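Local coordinates for protein BAG family molecular chaperone regulator 3 (Arabidopsis thaliana, PDB 4HWF) that acts as a co-chaperone that binds the ATPase domain of HSP70/HSC70 chaperones through its BAG domain and probably regulates programmed cell death and stress responses, at residues I10-E13 / V14-A18; F24-V27 / I28-G32; L42-M45 / L46-L50; K67-V70 / Q71-K75; L80-L83 / K84-S88. All coordinates share one frame; numbering follows the deposited sequence.

Contact 1. Residues I10-E13 / V14-A18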
loop_
_atom_site.group_PDB
_atom_site.type_symbol
_atom_site.label_atom_id
_atom_site.label_comp_id
_atom_site.label_asym_id
_atom_site.label_seq_id
_atom_site.Cartn_x
_atom_site.Cartn_y
_atom_site.Cartn_z
ATOM N N ILE A 10 4.662 -6.609 -10.728
ATOM C CA ILE A 10 4.141 -5.978 -9.528
ATOM C C ILE A 10 4.038 -4.473 -9.744
ATOM O O ILE A 10 3.038 -3.848 -9.389
ATOM C CB ILE A 10 5.028 -6.304 -8.304
ATOM C CG1 ILE A 10 4.858 -7.777 -7.918
ATOM C CG2 ILE A 10 4.676 -5.414 -7.139
ATOM C CD1 ILE A 10 5.936 -8.290 -6.967
ATOM N N SER A 11 5.081 -3.897 -10.329
ATOM C CA SER A 11 5.096 -2.478 -10.652
ATOM C C SER A 11 3.890 -2.121 -11.530
ATOM O O SER A 11 3.154 -1.190 -11.242
ATOM C CB SER A 11 6.401 -2.127 -11.373
ATOM O OG SER A 11 6.498 -0.734 -11.584
ATOM N N PHE A 12 3.685 -2.889 -12.589
ATOM C CA PHE A 12 2.529 -2.689 -13.461
ATOM C C PHE A 12 1.220 -2.776 -12.687
ATOM O O PHE A 12 0.350 -1.913 -12.815
ATOM C CB PHE A 12 2.529 -3.722 -14.587
ATOM C CG PHE A 12 1.186 -3.895 -15.253
ATOM C CD1 PHE A 12 0.887 -3.217 -16.432
ATOM C CD2 PHE A 12 0.220 -4.739 -14.704
ATOM C CE1 PHE A 12 -0.353 -3.374 -17.052
ATOM C CE2 PHE A 12 -1.019 -4.898 -15.314
ATOM C CZ PHE A 12 -1.305 -4.213 -16.492
ATOM N N GLU A 13 1.075 -3.823 -11.881
ATOM C CA GLU A 13 -0.171 -4.035 -11.150
ATOM C C GLU A 13 -0.427 -2.934 -10.125
ATOM O O GLU A 13 -1.561 -2.496 -9.937
ATOM C CB GLU A 13 -0.175 -5.413 -10.479
ATOM C CG GLU A 13 -1.457 -5.734 -9.717
ATOM C CD GLU A 13 -2.714 -5.667 -10.587
ATOM O OE1 GLU A 13 -2.609 -5.883 -11.819
ATOM O OE2 GLU A 13 -3.803 -5.394 -10.032
ATOM N N VAL A 14 0.624 -2.482 -9.455
ATOM C CA VAL A 14 0.451 -1.422 -8.479
ATOM C C VAL A 14 0.056 -0.110 -9.168
ATOM O O VAL A 14 -0.765 0.639 -8.642
ATOM C CB VAL A 14 1.695 -1.261 -7.584
ATOM C CG1 VAL A 14 1.582 -0.017 -6.715
ATOM C CG2 VAL A 14 1.876 -2.509 -6.713
ATOM N N ASP A 15 0.619 0.149 -10.351
ATOM C CA ASP A 15 0.208 1.308 -11.155
ATOM C C ASP A 15 -1.296 1.270 -11.413
ATOM O O ASP A 15 -1.989 2.272 -11.257
ATOM C CB ASP A 15 0.948 1.344 -12.497
ATOM C CG ASP A 15 2.369 1.868 -12.374
ATOM O OD1 ASP A 15 3.214 1.497 -13.220
ATOM O OD2 ASP A 15 2.642 2.654 -11.439
ATOM N N ARG A 16 -1.793 0.098 -11.800
ATOM C CA ARG A 16 -3.223 -0.102 -12.021
ATOM C C ARG A 16 -4.056 0.187 -10.786
ATOM O O ARG A 16 -5.089 0.856 -10.868
ATOM C CB ARG A 16 -3.503 -1.540 -12.435
ATOM C CG ARG A 16 -3.275 -1.841 -13.883
ATOM C CD ARG A 16 -3.873 -3.202 -14.204
ATOM N NE ARG A 16 -5.310 -3.235 -13.933
ATOM C CZ ARG A 16 -5.920 -4.172 -13.211
ATOM N NH1 ARG A 16 -5.216 -5.162 -12.673
ATOM N NH2 ARG A 16 -7.235 -4.125 -13.028
ATOM N N LEU A 17 -3.637 -0.352 -9.642
ATOM C CA LEU A 17 -4.383 -0.139 -8.407
ATOM C C LEU A 17 -4.358 1.322 -7.977
ATOM O O LEU A 17 -5.346 1.842 -7.467
ATOM C CB LEU A 17 -3.834 -1.035 -7.287
ATOM C CG LEU A 17 -3.982 -2.532 -7.558
ATOM C CD1 LEU A 17 -3.190 -3.329 -6.514
ATOM C CD2 LEU A 17 -5.467 -2.922 -7.558
ATOM N N ALA A 18 -3.219 1.978 -8.166
ATOM C CA ALA A 18 -3.097 3.402 -7.850
ATOM C C ALA A 18 -4.063 4.207 -8.714
ATOM O O ALA A 18 -4.660 5.169 -8.253
ATOM C CB ALA A 18 -1.661 3.885 -8.080
HETATM O O HOH W 1 4.104 0.694 -10.025
#

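Contact 2. Residues F24-V27 / I28-G32. With SO4 (sulfate ion), chain C.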
loop_
_atom_site.group_PDB
_atom_site.type_symbol
_atom_site.label_atom_id
_atom_site.label_comp_id
_atom_site.label_asym_id
_atom_site.label_seq_id
_atom_site.Cartn_x
_atom_site.Cartn_y
_atom_site.Cartn_z
ATOM N N PHE A 24 -11.334 6.640 -7.155
ATOM C CA PHE A 24 -12.147 6.704 -5.950
ATOM C C PHE A 24 -12.005 8.056 -5.243
ATOM O O PHE A 24 -12.979 8.589 -4.746
ATOM C CB PHE A 24 -11.828 5.562 -4.972
ATOM C CG PHE A 24 -12.538 4.270 -5.283
ATOM C CD1 PHE A 24 -11.822 3.145 -5.669
ATOM C CD2 PHE A 24 -13.920 4.181 -5.195
ATOM C CE1 PHE A 24 -12.473 1.951 -5.958
ATOM C CE2 PHE A 24 -14.576 2.993 -5.483
ATOM C CZ PHE A 24 -13.852 1.875 -5.861
ATOM N N GLU A 25 -10.796 8.600 -5.183
ATOM C CA GLU A 25 -10.617 9.927 -4.588
ATOM C C GLU A 25 -11.452 10.962 -5.355
ATOM O O GLU A 25 -12.053 11.849 -4.767
ATOM C CB GLU A 25 -9.138 10.339 -4.593
ATOM C CG GLU A 25 -8.261 9.553 -3.616
ATOM C CD GLU A 25 -6.784 9.914 -3.723
ATOM O OE1 GLU A 25 -6.263 10.042 -4.858
ATOM O OE2 GLU A 25 -6.141 10.064 -2.661
ATOM N N THR A 26 -11.485 10.836 -6.675
ATOM C CA THR A 26 -12.278 11.750 -7.498
ATOM C C THR A 26 -13.763 11.642 -7.181
ATOM O O THR A 26 -14.433 12.656 -7.042
ATOM C CB THR A 26 -12.046 11.511 -8.988
ATOM O OG1 THR A 26 -10.668 11.735 -9.290
ATOM C CG2 THR A 26 -12.899 12.466 -9.829
ATOM N N VAL A 27 -14.277 10.416 -7.053
ATOM C CA VAL A 27 -15.676 10.202 -6.678
ATOM C C VAL A 27 -16.003 10.951 -5.395
ATOM O O VAL A 27 -17.026 11.629 -5.298
ATOM C CB VAL A 27 -16.006 8.694 -6.462
ATOM C CG1 VAL A 27 -17.404 8.527 -5.889
ATOM C CG2 VAL A 27 -15.850 7.903 -7.761
ATOM N N ILE A 28 -15.132 10.816 -4.400
ATOM C CA ILE A 28 -15.328 11.497 -3.122
ATOM C C ILE A 28 -15.252 13.025 -3.296
ATOM O O ILE A 28 -16.055 13.752 -2.732
ATOM C CB ILE A 28 -14.295 11.042 -2.065
ATOM C CG1 ILE A 28 -14.354 9.527 -1.850
ATOM C CG2 ILE A 28 -14.534 11.752 -0.739
ATOM C CD1 ILE A 28 -15.579 9.069 -1.094
ATOM N N ASN A 29 -14.294 13.502 -4.085
ATOM C CA ASN A 29 -14.140 14.942 -4.305
ATOM C C ASN A 29 -15.339 15.569 -5.027
ATOM O O ASN A 29 -15.646 16.740 -4.826
ATOM C CB ASN A 29 -12.851 15.248 -5.077
ATOM C CG ASN A 29 -11.597 14.925 -4.277
ATOM O OD1 ASN A 29 -11.618 14.906 -3.043
ATOM N ND2 ASN A 29 -10.493 14.668 -4.982
ATOM N N LYS A 30 -16.009 14.782 -5.865
ATOM C CA LYS A 30 -17.191 15.250 -6.584
ATOM C C LYS A 30 -18.474 15.154 -5.762
ATOM O O LYS A 30 -19.548 15.481 -6.258
ATOM C CB LYS A 30 -17.370 14.473 -7.885
ATOM C CG LYS A 30 -16.211 14.592 -8.842
ATOM C CD LYS A 30 -16.068 16.002 -9.357
ATOM C CE LYS A 30 -14.892 16.107 -10.310
ATOM N NZ LYS A 30 -15.060 15.219 -11.491
ATOM N N GLY A 31 -18.367 14.710 -4.513
ATOM C CA GLY A 31 -19.519 14.632 -3.628
ATOM C C GLY A 31 -20.143 13.250 -3.505
ATOM O O GLY A 31 -21.170 13.084 -2.841
ATOM N N GLY A 32 -19.518 12.252 -4.125
ATOM C CA GLY A 32 -20.104 10.925 -4.221
ATOM C C GLY A 32 -19.930 10.050 -2.990
ATOM O O GLY A 32 -19.057 10.293 -2.160
HETATM S S SO4 C . -10.304 15.393 -8.645
HETATM O O1 SO4 C . -10.191 14.123 -7.917
HETATM O O2 SO4 C . -9.062 16.153 -8.451
HETATM O O3 SO4 C . -10.503 15.131 -10.075
HETATM O O4 SO4 C . -11.453 16.161 -8.141
#

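Contact 3. Residues L42-M45 / L46-L50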
loop_
_atom_site.group_PDB
_atom_site.type_symbol
_atom_site.label_atom_id
_atom_site.label_comp_id
_atom_site.label_asym_id
_atom_site.label_seq_id
_atom_site.Cartn_x
_atom_site.Cartn_y
_atom_site.Cartn_z
ATOM N N LEU A 42 -9.708 -2.811 -1.880
ATOM C CA LEU A 42 -8.571 -2.225 -2.581
ATOM C C LEU A 42 -7.307 -2.263 -1.715
ATOM O O LEU A 42 -6.217 -2.531 -2.202
ATOM C CB LEU A 42 -8.877 -0.772 -2.944
ATOM C CG LEU A 42 -8.787 -0.402 -4.419
ATOM C CD1 LEU A 42 -8.935 1.113 -4.607
ATOM C CD2 LEU A 42 -7.490 -0.910 -5.034
ATOM N N ILE A 43 -7.466 -1.958 -0.435
ATOM C CA ILE A 43 -6.365 -2.060 0.510
ATOM C C ILE A 43 -5.801 -3.474 0.485
ATOM O O ILE A 43 -4.583 -3.659 0.426
ATOM C CB ILE A 43 -6.807 -1.692 1.938
ATOM C CG1 ILE A 43 -6.978 -0.178 2.056
ATOM C CG2 ILE A 43 -5.776 -2.165 2.984
ATOM C CD1 ILE A 43 -7.639 0.237 3.336
ATOM N N GLU A 44 -6.685 -4.469 0.510
ATOM C CA GLU A 44 -6.230 -5.860 0.466
ATOM C C GLU A 44 -5.465 -6.182 -0.816
ATOM O O GLU A 44 -4.462 -6.900 -0.780
ATOM C CB GLU A 44 -7.391 -6.847 0.625
ATOM C CG GLU A 44 -6.887 -8.289 0.659
ATOM C CD GLU A 44 -7.984 -9.321 0.899
ATOM O OE1 GLU A 44 -7.639 -10.458 1.296
ATOM O OE2 GLU A 44 -9.177 -9.002 0.700
ATOM N N MET A 45 -5.938 -5.655 -1.949
ATOM C CA MET A 45 -5.260 -5.866 -3.228
ATOM C C MET A 45 -3.833 -5.274 -3.203
ATOM O O MET A 45 -2.876 -5.887 -3.695
ATOM C CB MET A 45 -6.070 -5.264 -4.398
ATOM C CG MET A 45 -7.432 -5.958 -4.717
ATOM S SD MET A 45 -7.310 -7.747 -5.069
ATOM C CE MET A 45 -7.556 -8.471 -3.437
ATOM N N LEU A 46 -3.703 -4.080 -2.642
ATOM C CA LEU A 46 -2.398 -3.437 -2.513
ATOM C C LEU A 46 -1.479 -4.224 -1.568
ATOM O O LEU A 46 -0.299 -4.418 -1.849
ATOM C CB LEU A 46 -2.568 -2.006 -2.004
ATOM C CG LEU A 46 -3.091 -0.998 -3.043
ATOM C CD1 LEU A 46 -3.664 0.220 -2.345
ATOM C CD2 LEU A 46 -1.989 -0.597 -4.009
ATOM N N MET A 47 -2.035 -4.676 -0.450
ATOM C CA MET A 47 -1.272 -5.448 0.540
ATOM C C MET A 47 -0.743 -6.750 -0.054
ATOM O O MET A 47 0.397 -7.153 0.220
ATOM C CB MET A 47 -2.123 -5.699 1.797
ATOM C CG MET A 47 -2.330 -4.431 2.637
ATOM S SD MET A 47 -0.821 -3.926 3.538
ATOM C CE MET A 47 -0.716 -5.313 4.695
ATOM N N ASN A 48 -1.554 -7.392 -0.893
ATOM C CA ASN A 48 -1.121 -8.598 -1.581
ATOM C C ASN A 48 0.080 -8.361 -2.488
ATOM O O ASN A 48 0.967 -9.200 -2.574
ATOM C CB ASN A 48 -2.265 -9.239 -2.377
ATOM C CG ASN A 48 -3.318 -9.907 -1.473
ATOM O OD1 ASN A 48 -4.419 -10.218 -1.918
ATOM N ND2 ASN A 48 -2.987 -10.093 -0.206
ATOM N N GLN A 49 0.105 -7.224 -3.177
ATOM C CA GLN A 49 1.238 -6.891 -4.035
ATOM C C GLN A 49 2.478 -6.609 -3.187
ATOM O O GLN A 49 3.582 -6.991 -3.550
ATOM C CB GLN A 49 0.907 -5.666 -4.910
ATOM C CG GLN A 49 -0.200 -5.927 -5.923
ATOM C CD GLN A 49 0.103 -7.122 -6.788
ATOM O OE1 GLN A 49 1.194 -7.236 -7.330
ATOM N NE2 GLN A 49 -0.854 -8.043 -6.901
ATOM N N LEU A 50 2.279 -5.937 -2.063
ATOM C CA LEU A 50 3.377 -5.598 -1.159
ATOM C C LEU A 50 4.027 -6.861 -0.618
ATOM O O LEU A 50 5.249 -6.971 -0.555
ATOM C CB LEU A 50 2.864 -4.751 0.002
ATOM C CG LEU A 50 3.934 -4.283 0.995
ATOM C CD1 LEU A 50 4.976 -3.384 0.313
ATOM C CD2 LEU A 50 3.289 -3.554 2.163
HETATM O O HOH W 2 -4.807 -10.693 2.219
HETATM O O HOH W 3 -6.743 -11.764 -0.795
HETATM O O HOH W 4 -3.322 -7.639 -5.755
#

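Contact 4. Residues K67-V70 / Q71-K75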
loop_
_atom_site.group_PDB
_atom_site.type_symbol
_atom_site.label_atom_id
_atom_site.label_comp_id
_atom_site.label_asym_id
_atom_site.label_seq_id
_atom_site.Cartn_x
_atom_site.Cartn_y
_atom_site.Cartn_z
ATOM N N LYS A 67 10.703 -7.516 9.252
ATOM C CA LYS A 67 11.602 -6.406 9.564
ATOM C C LYS A 67 11.472 -5.245 8.561
ATOM O O LYS A 67 11.387 -4.092 8.957
ATOM C CB LYS A 67 13.039 -6.919 9.609
ATOM C CG LYS A 67 14.086 -5.886 9.984
ATOM C CD LYS A 67 15.479 -6.521 9.972
ATOM C CE LYS A 67 16.556 -5.539 10.426
ATOM N NZ LYS A 67 17.912 -6.175 10.407
ATOM N N MET A 68 11.476 -5.560 7.268
ATOM C CA MET A 68 11.285 -4.554 6.223
ATOM C C MET A 68 9.956 -3.811 6.413
ATOM O O MET A 68 9.896 -2.588 6.276
ATOM C CB MET A 68 11.355 -5.196 4.822
ATOM C CG MET A 68 12.762 -5.650 4.384
ATOM S SD MET A 68 12.770 -6.955 3.086
ATOM C CE MET A 68 11.243 -6.592 2.407
ATOM N N GLN A 69 8.889 -4.551 6.711
ATOM C CA GLN A 69 7.568 -3.944 6.906
ATOM C C GLN A 69 7.513 -3.024 8.131
ATOM O O GLN A 69 6.965 -1.924 8.059
ATOM C CB GLN A 69 6.473 -5.008 6.995
ATOM C CG GLN A 69 5.090 -4.476 7.339
ATOM C CD GLN A 69 4.481 -3.609 6.231
ATOM O OE1 GLN A 69 5.115 -3.344 5.208
ATOM N NE2 GLN A 69 3.248 -3.166 6.443
ATOM N N VAL A 70 8.064 -3.470 9.254
ATOM C CA VAL A 70 8.102 -2.626 10.454
ATOM C C VAL A 70 8.897 -1.349 10.172
ATOM O O VAL A 70 8.498 -0.267 10.574
ATOM C CB VAL A 70 8.705 -3.366 11.674
ATOM C CG1 VAL A 70 8.964 -2.392 12.832
ATOM C CG2 VAL A 70 7.787 -4.488 12.116
ATOM N N GLN A 71 10.003 -1.480 9.444
ATOM C CA GLN A 71 10.864 -0.347 9.101
ATOM C C GLN A 71 10.163 0.702 8.226
ATOM O O GLN A 71 10.240 1.903 8.502
ATOM C CB GLN A 71 12.127 -0.846 8.385
ATOM C CG GLN A 71 13.283 0.161 8.301
ATOM C CD GLN A 71 13.052 1.293 7.302
ATOM O OE1 GLN A 71 12.547 1.081 6.187
ATOM N NE2 GLN A 71 13.427 2.512 7.700
ATOM N N ARG A 72 9.487 0.255 7.169
ATOM C CA ARG A 72 8.917 1.195 6.206
ATOM C C ARG A 72 7.706 1.933 6.762
ATOM O O ARG A 72 7.384 3.031 6.321
ATOM C CB ARG A 72 8.569 0.503 4.887
ATOM C CG ARG A 72 7.350 -0.395 4.948
ATOM C CD ARG A 72 7.019 -0.960 3.561
ATOM N NE ARG A 72 8.136 -1.672 2.933
ATOM C CZ ARG A 72 8.184 -2.993 2.759
ATOM N NH1 ARG A 72 7.174 -3.760 3.169
ATOM N NH2 ARG A 72 9.238 -3.551 2.163
ATOM N N VAL A 73 7.040 1.334 7.738
ATOM C CA VAL A 73 5.835 1.924 8.306
ATOM C C VAL A 73 6.149 3.129 9.209
ATOM O O VAL A 73 5.308 4.007 9.408
ATOM C CB VAL A 73 5.023 0.850 9.062
ATOM C CG1 VAL A 73 4.020 1.462 9.995
ATOM C CG2 VAL A 73 4.314 -0.073 8.060
ATOM N N GLN A 74 7.370 3.169 9.732
ATOM C CA GLN A 74 7.749 4.150 10.751
ATOM C C GLN A 74 7.621 5.598 10.273
ATOM O O GLN A 74 7.103 6.436 10.989
ATOM C CB GLN A 74 9.169 3.873 11.261
ATOM C CG GLN A 74 9.305 2.526 11.962
ATOM C CD GLN A 74 8.206 2.283 12.990
ATOM O OE1 GLN A 74 7.851 3.177 13.765
ATOM N NE2 GLN A 74 7.658 1.064 12.997
ATOM N N LYS A 75 8.107 5.868 9.068
ATOM C CA LYS A 75 7.966 7.175 8.430
ATOM C C LYS A 75 6.559 7.776 8.562
ATOM O O LYS A 75 6.415 8.964 8.858
ATOM C CB LYS A 75 8.349 7.068 6.947
ATOM C CG LYS A 75 7.941 8.258 6.120
ATOM C CD LYS A 75 7.976 7.958 4.629
ATOM C CE LYS A 75 9.395 7.919 4.097
ATOM N NZ LYS A 75 9.416 8.071 2.616
HETATM O O HOH W 5 11.987 -1.350 4.738
#

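Contact 5. Residues L80-L83 / K84-S88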
loop_
_atom_site.group_PDB
_atom_site.type_symbol
_atom_site.label_atom_id
_atom_site.label_comp_id
_atom_site.label_asym_id
_atom_site.label_seq_id
_atom_site.Cartn_x
_atom_site.Cartn_y
_atom_site.Cartn_z
ATOM N N LEU A 80 2.241 10.992 11.599
ATOM C CA LEU A 80 0.914 10.990 12.211
ATOM C C LEU A 80 0.975 11.285 13.704
ATOM O O LEU A 80 0.070 11.906 14.257
ATOM C CB LEU A 80 0.191 9.659 11.972
ATOM C CG LEU A 80 -0.317 9.366 10.555
ATOM C CD1 LEU A 80 -0.734 7.895 10.418
ATOM C CD2 LEU A 80 -1.486 10.279 10.198
ATOM N N ASP A 81 2.038 10.833 14.357
ATOM C CA ASP A 81 2.278 11.183 15.757
ATOM C C ASP A 81 2.526 12.697 15.922
ATOM O O ASP A 81 1.968 13.336 16.801
ATOM C CB ASP A 81 3.482 10.411 16.303
ATOM C CG ASP A 81 3.151 8.962 16.660
ATOM O OD1 ASP A 81 1.952 8.632 16.806
ATOM O OD2 ASP A 81 4.102 8.159 16.807
ATOM N N LEU A 82 3.379 13.250 15.074
ATOM C CA LEU A 82 3.644 14.682 15.116
ATOM C C LEU A 82 2.334 15.475 14.952
ATOM O O LEU A 82 2.070 16.420 15.702
ATOM C CB LEU A 82 4.674 15.057 14.059
ATOM C CG LEU A 82 5.172 16.504 14.104
ATOM C CD1 LEU A 82 6.614 16.585 13.636
ATOM C CD2 LEU A 82 4.265 17.401 13.267
ATOM N N LEU A 83 1.496 15.050 14.005
ATOM C CA LEU A 83 0.197 15.684 13.774
ATOM C C LEU A 83 -0.732 15.637 14.972
ATOM O O LEU A 83 -1.423 16.609 15.264
ATOM C CB LEU A 83 -0.504 15.094 12.549
ATOM C CG LEU A 83 0.017 15.677 11.242
ATOM C CD1 LEU A 83 -0.555 14.931 10.052
ATOM C CD2 LEU A 83 -0.331 17.171 11.167
ATOM N N LYS A 84 -0.752 14.517 15.679
ATOM C CA LYS A 84 -1.611 14.414 16.852
ATOM C C LYS A 84 -1.170 15.373 17.958
ATOM O O LYS A 84 -1.999 15.978 18.637
ATOM C CB LYS A 84 -1.641 12.980 17.385
ATOM C CG LYS A 84 -2.217 12.876 18.794
ATOM C CD LYS A 84 -1.770 11.603 19.486
ATOM C CE LYS A 84 -2.163 11.611 20.958
ATOM N NZ LYS A 84 -1.501 12.730 21.700
ATOM N N VAL A 85 0.138 15.495 18.157
ATOM C CA VAL A 85 0.649 16.399 19.184
ATOM C C VAL A 85 0.520 17.866 18.738
ATOM O O VAL A 85 0.142 18.726 19.531
ATOM C CB VAL A 85 2.110 16.086 19.538
ATOM C CG1 VAL A 85 2.642 17.103 20.537
ATOM C CG2 VAL A 85 2.229 14.678 20.107
ATOM N N LYS A 86 0.839 18.133 17.471
ATOM C CA LYS A 86 0.697 19.468 16.881
ATOM C C LYS A 86 -0.725 19.954 17.105
ATOM O O LYS A 86 -0.960 21.100 17.504
ATOM C CB LYS A 86 1.037 19.435 15.390
ATOM C CG LYS A 86 0.762 20.728 14.627
ATOM C CD LYS A 86 1.515 20.738 13.307
ATOM C CE LYS A 86 1.131 21.919 12.432
ATOM N NZ LYS A 86 2.073 22.058 11.277
ATOM N N ASN A 87 -1.671 19.059 16.867
ATOM C CA ASN A 87 -3.061 19.284 17.227
ATOM C C ASN A 87 -3.613 20.550 16.584
ATOM O O ASN A 87 -4.126 21.437 17.270
ATOM C CB ASN A 87 -3.212 19.335 18.745
ATOM C CG ASN A 87 -4.649 19.153 19.191
ATOM O OD1 ASN A 87 -5.472 18.629 18.447
ATOM N ND2 ASN A 87 -4.956 19.588 20.411
ATOM N N SER A 88 -3.479 20.611 15.260
ATOM C CA SER A 88 -4.063 21.647 14.404
ATOM C C SER A 88 -3.009 22.597 13.850
ATOM O O SER A 88 -2.042 22.154 13.223
ATOM C CB SER A 88 -5.201 22.415 15.098
ATOM O OG SER A 88 -6.344 21.586 15.266
HETATM O O HOH W 6 -2.773 18.687 13.839
#

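Contact 1. Residues I10-E13 / V14-A18
Glu13 and Arg16 form a salt bridge within one turn of helix 3-29. Arg16 NH1 donates to Glu13 OE1 at 2.8 Å. Glu13 OE1 accepts on its syn lone pair, and the bond is bent (138°). The carboxylate meets the edge of the guanidinium close to its plane, but the two groups are turned 65° against each other. Glu13 CG lies opposite the backbone N across the CA-CB bond, and a bend at chi2 (57°) folds the carboxylate toward Arg16. With an alanine here, the Arg16 guanidinium would probably lose its carboxylate mate and be freer to turn.

Packing contacts flank the bridge. Arg16 CG lies over one face of the Phe12 ring, and Arg16 CD comes within 3.5 Å of Phe12 CE2. On another side of the helix, Ile10 CG2 and Val14 CG2 touch at 4.1 Å. The CG of Leu17 lies against the carboxylate of Glu13, 3.8 Å from Glu13 OE2.

Backbone bonds of the alpha-helical type hold the frame. Val14 N, Asp15 N, Arg16 N and Leu17 N bond to the carbonyls of Ile10, Ser11, Phe12 and Glu13.

In the three-helix bundle, this part of helix 3-29 packs on helix 36-57. Gln49 of that helix touches Ile10, Glu13 and Val14, and its Ile56 also reaches Ile10.

Contact 2. Residues F24-V27 / I28-G32
Thr26 and Lys30 touch one turn apart at the end of helix 3-29, with Thr26 CG2 3.9 Å from Lys30 NZ. Next to them lies a sulfate ion, probably from the crystallisation liquor. Asn29 ND2 donates to its atom O1 at 3.0 Å. Thr26 OG1 lies 2.8 Å from the same sulfate oxygen, and Ser22 O is also near this hydroxyl.

Torsions place these groups. Asn29 CG stands beside its own backbone N (chi1 -67°), which lays the amide against the last turn, with CG 3.1 Å from Glu25 O. The Lys30 chain bends at chi2 and chi4 and folds back toward Thr26.

Behind them, helical backbone bonds hold the turn. Ile28 N, Asn29 N and Lys30 N bond to the carbonyls of Phe24, Glu25 and Thr26. Farther out, Val34 of the following loop touches Phe24, Val27 and Ile28. Phe24 also packs on Leu39 and Leu42 of helix 36-57.

The helix ends in a Schellman motif. Gly32 N reaches back to Val27 O at 2.8 Å, and Gly31 N bonds to Ile28 O at 3.1 Å. Gly31 has a positive phi of 99°, where a side chain would crowd the preceding carbonyl. A CB on Gly32 would run into Val27 CG1. This is a classic C-terminal cap, and here it leads into the turn toward helix 36-57.

Contact 3. Residues L42-M45 / L46-L50
Asn48 folds back over Glu44 and Met45 on helix 36-57, the middle helix of the three-helix BAG bundle. Its CB lies 3.6 Å from Glu44 O, the carbonyl that also accepts the Asn48 backbone N. CG stands beside the residue's own N (chi1 -72°), which keeps CG 3.3 Å from Glu44 O. At the tip, OD1 meets the methyl of Met45, with CE 3.9 Å away. The two amide ends reach the Glu44 carboxylate through water. One water accepts from Asn48 ND2 and donates to Glu44 OE1. Another donates to both Asn48 OD1 and Glu44 OE1. Two water bridges thus tie the carboxylate to the amide, whose planes are 58° apart.

Next to this polar strip, Ile43 and Met47 lie side by side, with Ile43 CG2 4.1 Å from Met47 CG. Leu42 packs on Leu17 and Gln20 of helix 3-29. At the next residue after Asn48, Gln49 N makes a weak bond to Met45 O. A further water bridges the same pair of residues, donating to Met45 O at 2.7 Å and accepting from Gln49 NE2 at 2.8 Å.

Contact 4. Residues K67-V70 / Q71-K75
Lys67 and Gln71 start a run of contacts between neighbouring turns of helix 62-86, the third helix of the BAG three-helix bundle. Lys67 O accepts Gln71 N at 3.0 Å, and the CB of Gln71 rests near the same carbonyl.

Met68 comes next. Its carbonyl accepts the backbone N of Arg72 and lies over the centre of one face of the Arg72 guanidinium. The methyl CE packs 3.7 Å from Arg72 NH2. A water joins Met68 O to Gln71 OE1, donating to both.

Gln69 grips the same arginine from another direction. Arg72 NH1 donates to Gln69 OE1 at 2.9 Å, in the carbonyl plane of the amide. The two side chains cross at about a right angle. Arg72 CG sits between the backbone N and the carbonyl carbon (chi1 73°), and this turns the chain back toward Met68 and Gln69. NH1 also forms a salt bridge to Asp54 of helix 36-57, so it ties two helices together. With a leucine in place of Arg72, Asp54 would probably be left without its charged mate and Gln69 OE1 without this donor. Gln69 NE2 meets Val73 CG2 at 3.6 Å.

Val70 closes the series. Gln74 lies alongside it, pointing the same way, and Val70 CG1 is 3.7 Å from Gln74 NE2. That same NE2 donates to Val70 O at 2.9 Å, with the oxygen near the amide plane.

Contact 5. Residues L80-L83 / K84-S88
Leu83 and Asn87 meet through flat peptide groups. Asn87 N donates to Leu83 O at 2.9 Å, from a position tilted 33° out of the carbonyl plane. A water also donates to Leu83 O at 2.9 Å, so this oxygen has two partners. The link from that water to Ser88 N is doubtful, because it is very short and Ser88 is poorly ordered.

One residue back, Leu82 O accepts Lys86 N at 2.8 Å. The CB of Lys86 leans on the same oxygen at 3.2 Å. Lys86 CG is turned to the far side from its backbone N (chi1 173°), and the chain then runs out extended. On the way its CD passes 4.3 Å from Leu82 CD2. Val85 CG2 rests 3.6 Å from Asp81 O, which also accepts Val85 N. Lys84 N bonds to Leu80 O.

Asn87 is the first residue to leave the helix. Its phi is positive (57°), a conformation that asparagine tolerates better than most residues with a side chain.

The contact lies at the surface, at the C-terminal end of helix 62-86. Backbone bonds do most of the holding, with light side-chain packing. At this helix end the carbonyl of Leu83 is satisfied by both a backbone N-H and a water.

How the contacts relate
The five contacts follow one another along a single BAG domain of three helices. Contacts 1 and 2 share helix 3-29, contact 3 lies on helix 36-57, and contacts 4 and 5 share helix 62-86. Contact 3 is the hub. Its centre lies about 10 Å from that of contact 1 and about 16 Å from that of contact 4, and it touches contacts 1, 2 and 4. Leu17 packs on Leu46, while Leu50 reaches Gln69 and Arg72. Contacts 1 and 5 are far apart, with centres about 31 Å from each other. In related BAG domains, the second and third helices bind the Hsp70 ATPase domain, so contacts 3 and 4 probably help to frame that surface.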